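Local atomic coordinates of exocyst complex component EXO70 (Saccharomyces cerevisiae, PDB entry 2B1E), a protein that serves as a subunit of the exocyst, the complex that tethers secretory vesicles to sites of exocytosis, and contributes to assembly of that complex. Residues V45-D49 with L75-I79; E83-R87 with Y129-E135. All blocks are in the same frame, centred on the assembly; numbering follows the deposited sequence.

Both interactions use the long helix 66-94, and their centres lie about 12 Å apart toward one end of the rod-shaped, all-helical chain. Interaction 1 joins it to helix 38-56 mainly by apolar side chains, with no hydrogen bond between the segments, and is buried. Interaction 2 joins it to the end of helix 117-132 and the turn that follows. It is only partly buried, and its chemistry is mixed: rings and a leucine, a tyrosine–glutamate hydrogen bond, and a salt bridge with two waters. The two sites touch. Tyr-129 of interaction 2 packs against Val-45 and His-46 of helix 38-56, and Asn-133 lies beside Asp-49.

Interaction 1: residues V45-D49 with L75-I79; sequences VHKLD and LEQLI
Leu-48 meets Leu-75, Leu-78 and Ile-79 in the antiparallel packing of helix 38-56 on helix 66-94, part of the helical-bundle architecture of Exo70. The axes of segments 45-49 and 75-79 approach to 9.7 Å, with 153° between their directions. No hydrogen bond crosses between the segments. Leu-48 and Ile-79 bury the most surface here. The two methyls of Leu-48 are divided between two leucines. CD2 meets Leu-75 CD2 at 3.5 Å. CD1 reaches Leu-78 CD2 at 3.6 Å, and these two side chains cross at about a right angle. The CB of Leu-48 rests on Ile-79 CG1 at 3.8 Å. Tyr-25 and Leu-29 of helix 15-30 also touch Leu-48, so a third helix joins this apolar cluster. Leu-75 in turn packs on Met-51, Leu-52 and Ile-55, further along helix 38-56.

Ile-79 works with both of its branches. CG2 lies anti to the backbone N and faces Val-45 CG1 at 4.1 Å. The other branch starts with CG1 beside the backbone N (chi1 -68°) and runs on extended through chi2. This carries CD1 to the backbone of the opposite helix. There it lies 3.6 Å from Asp-49 CA, close to the peptide that joins Leu-48 and Asp-49. The CB of Asp-49 points away from helix 66-94, yet its carboxylate stays near the isoleucine. The two side chains cross at about a right angle, with Asp-49 OD1 3.8 Å from Ile-79 CD1.

Interaction 2: residues E83-R87 with Y129-E135; sequences EAQLR and YFHGNSE
The C-terminal end of helix 117-132 and the turn after it are held against helix 66-94 by Glu-83, Leu-86 and Arg-87. The hydroxyl of Tyr-129 donates a short hydrogen bond to Glu-83, with OH 2.5 Å from OE1. It uses the anti lone pair of OE1, and the carboxylate stands 76° from the ring plane. Leu-86 CD1 sits over one face of the same ring, 4.0 Å from its centroid, in a CH-pi contact. Asn-133 ND2 lies over the opposite face, toward the rim; its hydrogen bond goes to Tyr-129 O, from above the carbonyl plane. Phe-130 takes its CG beside the backbone N (chi1 -76°), which turns the far end of the ring (CE1, CZ, CE2) to Glu-83, Leu-86 and Arg-87. Its CZ points edge-on at the backbone O of Glu-83, 3.6 Å away.

In this helical bundle, the turn after helix 117-132 ends in Glu-135, the N-cap residue of helix 136-155, whose side chain meets Arg-87. The salt bridge from Arg-87 NH2 to Glu-135 OE1 is 2.8 Å long, nearly straight (168°), and uses the syn lone pair. Guanidinium and carboxylate are almost coplanar, and Phe-130 CZ lies over one face of the guanidinium. Two waters extend the bridge at the guanidinium edge. One links Arg-87 NE to Glu-135 OE1 and sits over the centre of the Phe-130 ring. The other accepts from Arg-87 NH2 and donates to both Glu-83 OE2 and Glu-135 OE2. Glu-83 OE2 and Glu-135 OE2 are 3.8 Å apart, and the shared water and arginine probably ease their repulsion.

Interaction 1: residues V45-D49 with L75-I79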
loop_
_atom_site.group_PDB
_atom_site.type_symbol
_atom_site.label_atom_id
_atom_site.label_comp_id
_atom_site.label_asym_id
_atom_site.label_seq_id
_atom_site.Cartn_x
_atom_site.Cartn_y
_atom_site.Cartn_z
ATOM N N VAL A 45 -8.695 -14.080 58.300
ATOM C CA VAL A 45 -9.165 -15.265 57.597
ATOM C C VAL A 45 -8.063 -16.340 57.677
ATOM O O VAL A 45 -8.356 -17.522 57.833
ATOM C CB VAL A 45 -9.503 -14.943 56.131
ATOM C CG1 VAL A 45 -10.003 -16.193 55.423
ATOM C CG2 VAL A 45 -10.598 -13.856 56.081
ATOM N N HIS A 46 -6.797 -15.934 57.581
ATOM C CA HIS A 46 -5.698 -16.906 57.672
ATOM C C HIS A 46 -5.730 -17.594 59.049
ATOM O O HIS A 46 -5.502 -18.800 59.151
ATOM C CB HIS A 46 -4.319 -16.237 57.482
ATOM C CG HIS A 46 -4.007 -15.839 56.069
ATOM N ND1 HIS A 46 -4.285 -16.644 54.987
ATOM C CD2 HIS A 46 -3.404 -14.732 55.568
ATOM C CE1 HIS A 46 -3.869 -16.052 53.881
ATOM N NE2 HIS A 46 -3.330 -14.890 54.205
ATOM N N LYS A 47 -5.994 -16.826 60.105
ATOM C CA LYS A 47 -6.059 -17.395 61.452
ATOM C C LYS A 47 -7.107 -18.503 61.505
ATOM O O LYS A 47 -6.875 -19.561 62.077
ATOM C CB LYS A 47 -6.422 -16.322 62.486
ATOM C CG LYS A 47 -5.292 -15.368 62.867
ATOM C CD LYS A 47 -4.418 -15.964 63.958
ATOM C CE LYS A 47 -3.351 -14.982 64.421
ATOM N NZ LYS A 47 -2.546 -15.544 65.548
ATOM N N LEU A 48 -8.268 -18.249 60.909
ATOM C CA LEU A 48 -9.352 -19.232 60.905
ATOM C C LEU A 48 -8.959 -20.478 60.123
ATOM O O LEU A 48 -9.218 -21.611 60.546
ATOM C CB LEU A 48 -10.605 -18.613 60.290
ATOM C CG LEU A 48 -11.204 -17.423 61.045
ATOM C CD1 LEU A 48 -12.237 -16.741 60.160
ATOM C CD2 LEU A 48 -11.826 -17.880 62.357
ATOM N N ASP A 49 -8.345 -20.245 58.969
ATOM C CA ASP A 49 -7.897 -21.303 58.089
ATOM C C ASP A 49 -6.894 -22.191 58.818
ATOM O O ASP A 49 -7.016 -23.421 58.816
ATOM C CB ASP A 49 -7.247 -20.687 56.849
ATOM C CG ASP A 49 -7.645 -21.392 55.577
ATOM O OD1 ASP A 49 -8.272 -22.470 55.675
ATOM O OD2 ASP A 49 -7.333 -20.875 54.483
ATOM N N LEU A 75 -16.065 -22.674 61.318
ATOM C CA LEU A 75 -14.832 -22.180 60.718
ATOM C C LEU A 75 -14.909 -22.292 59.191
ATOM O O LEU A 75 -14.618 -21.341 58.475
ATOM C CB LEU A 75 -13.627 -22.977 61.238
ATOM C CG LEU A 75 -13.194 -22.680 62.679
ATOM C CD1 LEU A 75 -12.232 -23.754 63.165
ATOM C CD2 LEU A 75 -12.524 -21.304 62.732
ATOM N N GLU A 76 -15.324 -23.452 58.695
ATOM C CA GLU A 76 -15.410 -23.642 57.252
ATOM C C GLU A 76 -16.327 -22.599 56.592
ATOM O O GLU A 76 -15.942 -21.970 55.603
ATOM C CB GLU A 76 -15.901 -25.062 56.934
ATOM C CG GLU A 76 -14.968 -26.178 57.435
ATOM C CD GLU A 76 -15.573 -27.577 57.283
ATOM O OE1 GLU A 76 -16.812 -27.692 57.138
ATOM O OE2 GLU A 76 -14.805 -28.565 57.321
ATOM N N GLN A 77 -17.520 -22.387 57.150
ATOM C CA GLN A 77 -18.450 -21.424 56.555
ATOM C C GLN A 77 -18.045 -19.961 56.697
ATOM O O GLN A 77 -18.231 -19.184 55.763
ATOM C CB GLN A 77 -19.871 -21.631 57.086
ATOM C CG GLN A 77 -20.504 -22.964 56.650
ATOM C CD GLN A 77 -20.502 -23.150 55.146
ATOM O OE1 GLN A 77 -20.763 -22.216 54.395
ATOM N NE2 GLN A 77 -20.210 -24.364 54.698
ATOM N N LEU A 78 -17.509 -19.579 57.850
ATOM C CA LEU A 78 -17.067 -18.199 58.055
ATOM C C LEU A 78 -15.952 -17.862 57.064
ATOM O O LEU A 78 -15.887 -16.745 56.540
ATOM C CB LEU A 78 -16.585 -18.011 59.498
ATOM C CG LEU A 78 -16.041 -16.630 59.883
ATOM C CD1 LEU A 78 -17.087 -15.533 59.620
ATOM C CD2 LEU A 78 -15.649 -16.666 61.356
ATOM N N ILE A 79 -15.073 -18.830 56.797
ATOM C CA ILE A 79 -13.996 -18.616 55.831
ATOM C C ILE A 79 -14.618 -18.428 54.445
ATOM O O ILE A 79 -14.237 -17.534 53.687
ATOM C CB ILE A 79 -13.003 -19.830 55.812
ATOM C CG1 ILE A 79 -12.223 -19.890 57.135
ATOM C CG2 ILE A 79 -12.024 -19.701 54.664
ATOM C CD1 ILE A 79 -11.383 -21.164 57.325
#

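Interaction 2: residues E83-R87 with Y129-E135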
loop_
_atom_site.group_PDB
_atom_site.type_symbol
_atom_site.label_atom_id
_atom_site.label_comp_id
_atom_site.label_asym_id
_atom_site.label_seq_id
_atom_site.Cartn_x
_atom_site.Cartn_y
_atom_site.Cartn_z
ATOM N N GLU A 83 -14.209 -15.044 52.179
ATOM C CA GLU A 83 -13.537 -15.083 50.889
ATOM C C GLU A 83 -14.473 -14.588 49.784
ATOM O O GLU A 83 -14.028 -13.968 48.822
ATOM C CB GLU A 83 -13.013 -16.503 50.606
ATOM C CG GLU A 83 -11.757 -16.809 51.432
ATOM C CD GLU A 83 -11.245 -18.248 51.320
ATOM O OE1 GLU A 83 -10.115 -18.503 51.776
ATOM O OE2 GLU A 83 -11.958 -19.121 50.799
ATOM N N ALA A 84 -15.773 -14.839 49.931
ATOM C CA ALA A 84 -16.730 -14.383 48.930
ATOM C C ALA A 84 -16.729 -12.849 48.945
ATOM O O ALA A 84 -16.876 -12.206 47.909
ATOM C CB ALA A 84 -18.128 -14.932 49.241
ATOM N N GLN A 85 -16.543 -12.273 50.125
ATOM C CA GLN A 85 -16.499 -10.820 50.269
ATOM C C GLN A 85 -15.247 -10.255 49.596
ATOM O O GLN A 85 -15.272 -9.154 49.030
ATOM C CB GLN A 85 -16.525 -10.449 51.755
ATOM C CG GLN A 85 -16.343 -8.967 52.045
ATOM C CD GLN A 85 -17.335 -8.086 51.310
ATOM O OE1 GLN A 85 -18.547 -8.339 51.325
ATOM N NE2 GLN A 85 -16.829 -7.037 50.666
ATOM N N LEU A 86 -14.155 -11.016 49.666
ATOM C CA LEU A 86 -12.904 -10.617 49.040
ATOM C C LEU A 86 -13.082 -10.549 47.530
ATOM O O LEU A 86 -12.519 -9.678 46.872
ATOM C CB LEU A 86 -11.792 -11.605 49.400
ATOM C CG LEU A 86 -11.263 -11.411 50.825
ATOM C CD1 LEU A 86 -10.349 -12.566 51.191
ATOM C CD2 LEU A 86 -10.526 -10.083 50.919
ATOM N N ARG A 87 -13.872 -11.470 46.986
ATOM C CA ARG A 87 -14.124 -11.484 45.555
ATOM C C ARG A 87 -14.992 -10.301 45.151
ATOM O O ARG A 87 -14.732 -9.664 44.139
ATOM C CB ARG A 87 -14.807 -12.783 45.137
ATOM C CG ARG A 87 -13.920 -14.001 45.266
ATOM C CD ARG A 87 -14.592 -15.252 44.710
ATOM N NE ARG A 87 -13.937 -16.431 45.257
ATOM C CZ ARG A 87 -14.370 -17.098 46.322
ATOM N NH1 ARG A 87 -15.475 -16.716 46.949
ATOM N NH2 ARG A 87 -13.672 -18.129 46.780
ATOM N N TYR A 129 -3.555 -13.535 47.797
ATOM C CA TYR A 129 -4.321 -14.286 48.782
ATOM C C TYR A 129 -4.893 -15.561 48.136
ATOM O O TYR A 129 -4.724 -16.671 48.649
ATOM C CB TYR A 129 -5.493 -13.449 49.314
ATOM C CG TYR A 129 -6.377 -14.242 50.260
ATOM C CD1 TYR A 129 -6.080 -14.333 51.624
ATOM C CD2 TYR A 129 -7.473 -14.968 49.774
ATOM C CE1 TYR A 129 -6.852 -15.132 52.479
ATOM C CE2 TYR A 129 -8.237 -15.757 50.611
ATOM C CZ TYR A 129 -7.924 -15.837 51.957
ATOM O OH TYR A 129 -8.692 -16.638 52.762
ATOM N N PHE A 130 -5.580 -15.409 47.011
ATOM C CA PHE A 130 -6.184 -16.576 46.379
ATOM C C PHE A 130 -5.202 -17.529 45.711
ATOM O O PHE A 130 -5.467 -18.734 45.620
ATOM C CB PHE A 130 -7.289 -16.144 45.420
ATOM C CG PHE A 130 -8.557 -15.737 46.124
ATOM C CD1 PHE A 130 -9.291 -16.676 46.855
ATOM C CD2 PHE A 130 -8.999 -14.419 46.088
ATOM C CE1 PHE A 130 -10.450 -16.305 47.543
ATOM C CE2 PHE A 130 -10.149 -14.040 46.768
ATOM C CZ PHE A 130 -10.877 -14.984 47.498
ATOM N N HIS A 131 -4.075 -17.012 45.239
ATOM C CA HIS A 131 -3.076 -17.896 44.650
ATOM C C HIS A 131 -2.498 -18.683 45.818
ATOM O O HIS A 131 -2.117 -19.838 45.676
ATOM C CB HIS A 131 -1.987 -17.090 43.936
ATOM C CG HIS A 131 -2.349 -16.720 42.530
ATOM N ND1 HIS A 131 -2.177 -17.582 41.468
ATOM C CD2 HIS A 131 -2.951 -15.615 42.025
ATOM C CE1 HIS A 131 -2.658 -17.025 40.370
ATOM N NE2 HIS A 131 -3.135 -15.832 40.681
ATOM N N GLY A 132 -2.468 -18.052 46.988
ATOM C CA GLY A 132 -1.951 -18.718 48.168
ATOM C C GLY A 132 -2.886 -19.773 48.735
ATOM O O GLY A 132 -2.451 -20.671 49.470
ATOM N N ASN A 133 -4.169 -19.679 48.395
ATOM C CA ASN A 133 -5.165 -20.628 48.888
ATOM C C ASN A 133 -5.770 -21.541 47.830
ATOM O O ASN A 133 -6.977 -21.803 47.840
ATOM C CB ASN A 133 -6.291 -19.888 49.609
ATOM C CG ASN A 133 -5.917 -19.512 51.020
ATOM O OD1 ASN A 133 -5.721 -20.383 51.874
ATOM N ND2 ASN A 133 -5.803 -18.210 51.278
ATOM N N SER A 134 -4.935 -22.016 46.915
ATOM C CA SER A 134 -5.389 -22.932 45.871
ATOM C C SER A 134 -6.565 -22.432 45.049
ATOM O O SER A 134 -7.405 -23.221 44.626
ATOM C CB SER A 134 -5.757 -24.281 46.491
ATOM O OG SER A 134 -4.642 -24.829 47.174
ATOM N N GLU A 135 -6.639 -21.127 44.831
ATOM C CA GLU A 135 -7.712 -20.582 44.022
ATOM C C GLU A 135 -7.134 -19.658 42.972
ATOM O O GLU A 135 -7.794 -18.733 42.502
ATOM C CB GLU A 135 -8.741 -19.854 44.893
ATOM C CG GLU A 135 -9.696 -20.808 45.587
ATOM C CD GLU A 135 -10.882 -20.103 46.204
ATOM O OE1 GLU A 135 -11.463 -19.213 45.543
ATOM O OE2 GLU A 135 -11.243 -20.446 47.349
HETATM O O HOH W 1 -13.957 -19.767 48.974
HETATM O O HOH W 2 -11.333 -16.696 44.171
#